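Local atomic coordinates of galactose-binding lectin (Arachis hypogaea, PDB entry 2DVA), a protein that binds carbohydrates with a specificity for D-galactose, as a calcium- and manganese-containing homotetrameric legume lectin. Residues Val4-Asn9 with Trp223-Thr228. Sequence-based numbering, arbitrary orientation.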
loop_
_atom_site.group_PDB
_atom_site.type_symbol
_atom_site.label_atom_id
_atom_site.label_comp_id
_atom_site.label_asym_id
_atom_site.label_seq_id
_atom_site.Cartn_x
_atom_site.Cartn_y
_atom_site.Cartn_z
ATOM N N VAL A 4 6.173 -9.145 3.140
ATOM C CA VAL A 4 7.100 -8.116 3.584
ATOM C C VAL A 4 7.109 -7.079 2.469
ATOM O O VAL A 4 7.400 -7.401 1.316
ATOM C CB VAL A 4 8.532 -8.661 3.779
ATOM C CG1 VAL A 4 9.465 -7.529 4.187
ATOM C CG2 VAL A 4 8.541 -9.749 4.844
ATOM N N SER A 5 6.761 -5.842 2.801
ATOM C CA SER A 5 6.741 -4.793 1.796
ATOM C C SER A 5 7.097 -3.436 2.371
ATOM O O SER A 5 6.615 -3.044 3.433
ATOM C CB SER A 5 5.364 -4.710 1.130
ATOM O OG SER A 5 4.388 -4.296 2.062
ATOM N N PHE A 6 7.955 -2.725 1.655
ATOM C CA PHE A 6 8.372 -1.403 2.073
ATOM C C PHE A 6 8.594 -0.540 0.848
ATOM O O PHE A 6 8.565 -1.034 -0.282
ATOM C CB PHE A 6 9.637 -1.479 2.935
ATOM C CG PHE A 6 10.789 -2.210 2.295
ATOM C CD1 PHE A 6 11.582 -1.590 1.333
ATOM C CD2 PHE A 6 11.125 -3.498 2.709
ATOM C CE1 PHE A 6 12.699 -2.237 0.801
ATOM C CE2 PHE A 6 12.242 -4.156 2.182
ATOM C CZ PHE A 6 13.030 -3.523 1.228
ATOM N N ASN A 7 8.800 0.751 1.073
ATOM C CA ASN A 7 9.004 1.677 -0.021
ATOM C C ASN A 7 9.774 2.898 0.449
ATOM O O ASN A 7 9.225 3.770 1.126
ATOM C CB ASN A 7 7.648 2.088 -0.607
ATOM C CG ASN A 7 7.761 3.217 -1.619
ATOM O OD1 ASN A 7 8.639 3.214 -2.477
ATOM N ND2 ASN A 7 6.854 4.182 -1.528
ATOM N N PHE A 8 11.055 2.933 0.096
ATOM C CA PHE A 8 11.941 4.035 0.440
ATOM C C PHE A 8 11.960 5.018 -0.723
ATOM O O PHE A 8 12.481 4.709 -1.794
ATOM C CB PHE A 8 13.367 3.526 0.668
ATOM C CG PHE A 8 13.541 2.725 1.927
ATOM C CD1 PHE A 8 13.519 3.346 3.172
ATOM C CD2 PHE A 8 13.743 1.351 1.868
ATOM C CE1 PHE A 8 13.701 2.608 4.341
ATOM C CE2 PHE A 8 13.925 0.603 3.029
ATOM C CZ PHE A 8 13.905 1.232 4.268
ATOM N N ASN A 9 11.382 6.194 -0.519
ATOM C CA ASN A 9 11.367 7.215 -1.559
ATOM C C ASN A 9 12.676 7.990 -1.451
ATOM O O ASN A 9 13.114 8.633 -2.402
ATOM C CB ASN A 9 10.182 8.161 -1.360
ATOM C CG ASN A 9 8.853 7.432 -1.337
ATOM O OD1 ASN A 9 8.491 6.747 -2.294
ATOM N ND2 ASN A 9 8.121 7.575 -0.239
ATOM N N TRP A 223 13.884 2.734 -3.394
ATOM C CA TRP A 223 13.756 1.286 -3.347
ATOM C C TRP A 223 12.424 0.846 -2.748
ATOM O O TRP A 223 12.091 1.230 -1.627
ATOM C CB TRP A 223 14.915 0.702 -2.520
ATOM C CG TRP A 223 14.981 -0.804 -2.492
ATOM C CD1 TRP A 223 14.505 -1.661 -3.442
ATOM C CD2 TRP A 223 15.592 -1.624 -1.481
ATOM N NE1 TRP A 223 14.780 -2.959 -3.086
ATOM C CE2 TRP A 223 15.446 -2.968 -1.890
ATOM C CE3 TRP A 223 16.252 -1.353 -0.275
ATOM C CZ2 TRP A 223 15.934 -4.043 -1.134
ATOM C CZ3 TRP A 223 16.740 -2.425 0.482
ATOM C CH2 TRP A 223 16.577 -3.752 0.046
ATOM N N SER A 224 11.658 0.066 -3.510
ATOM C CA SER A 224 10.387 -0.472 -3.034
ATOM C C SER A 224 10.498 -1.989 -3.155
ATOM O O SER A 224 11.193 -2.501 -4.034
ATOM C CB SER A 224 9.197 0.065 -3.849
ATOM O OG SER A 224 9.279 -0.270 -5.221
ATOM N N PHE A 225 9.812 -2.712 -2.280
ATOM C CA PHE A 225 9.916 -4.162 -2.281
ATOM C C PHE A 225 8.691 -4.831 -1.671
ATOM O O PHE A 225 8.098 -4.331 -0.717
ATOM C CB PHE A 225 11.194 -4.542 -1.500
ATOM C CG PHE A 225 11.357 -6.019 -1.225
ATOM C CD1 PHE A 225 10.634 -6.643 -0.209
ATOM C CD2 PHE A 225 12.269 -6.776 -1.954
ATOM C CE1 PHE A 225 10.820 -8.002 0.083
ATOM C CE2 PHE A 225 12.465 -8.136 -1.674
ATOM C CZ PHE A 225 11.736 -8.748 -0.649
ATOM N N THR A 226 8.301 -5.957 -2.255
ATOM C CA THR A 226 7.187 -6.730 -1.740
ATOM C C THR A 226 7.480 -8.195 -1.986
ATOM O O THR A 226 7.753 -8.601 -3.117
ATOM C CB THR A 226 5.841 -6.432 -2.428
ATOM O OG1 THR A 226 5.507 -5.048 -2.293
ATOM C CG2 THR A 226 4.748 -7.263 -1.770
ATOM N N SER A 227 7.428 -8.979 -0.919
ATOM C CA SER A 227 7.651 -10.406 -1.025
ATOM C C SER A 227 6.475 -11.080 -0.334
ATOM O O SER A 227 5.980 -10.606 0.684
ATOM C CB SER A 227 8.965 -10.810 -0.346
ATOM O OG SER A 227 8.917 -10.568 1.051
ATOM N N THR A 228 6.018 -12.178 -0.909
ATOM C CA THR A 228 4.911 -12.916 -0.340
ATOM C C THR A 228 5.269 -14.392 -0.325
ATOM O O THR A 228 5.706 -14.951 -1.332
ATOM C CB THR A 228 3.626 -12.693 -1.159
ATOM O OG1 THR A 228 3.210 -11.329 -1.017
ATOM C CG2 THR A 228 2.514 -13.609 -0.685
#
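The Phe6 ring carries CB of Phe225 over one face and turns its edge to Trp223. Phe225 CB lies 3.7 Å from the centroid of the Phe6 ring and 24° off the ring normal, which identifies a CH-pi contact. At the rim, Phe6 CE1 comes to 3.7 Å from Trp223 CD2 and stands over the centre of the indole face; planes at 81° make this a T-shaped pair. The Phe6 and Phe225 rings, with centroids 5.3 Å apart, are nearly parallel yet slid so far apart that they barely overlap. Phe6 CG lies between its own backbone N and carbonyl carbon (chi1 55°), a torsion that leans the ring toward the neighbouring strand, against Trp223 and Phe225.

The backbones supply the frame: strands 4-8 and 223-228 run antiparallel, and Val4-Ser227, Phe6-Phe225 and Phe8-Trp223 are hydrogen-bonded pairs. Phe8 N reaches Trp223 O at 2.6 Å, and Trp223 N returns a bond to Phe8 O at 2.9 Å. Since the three aromatic residues of the cluster share one sheet face with Val4 and Phe8, that face is largely apolar, Ser227 being the one polar residue of the two segments on it; Tyr48 of strand 43-53 stacks on Phe6, while Phe204 and Phe206 meet Phe225 and Trp223 from strand 201-209. The indole NE1 is satisfied by Thr67 OG1.

Ser5, Asn7, Ser224 and Thr226 occupy the other face, where Asn7 ND2 bonds weakly to the backbone O of Asn182 of a neighbouring subunit. The chemistry thus divides by face: aromatic packing joins the two sheets of the legume-lectin sandwich, whereas on the polar face Asn7 and Thr226 reach two other subunits and Ser224 OG bonds Ser68 OG of the same chain.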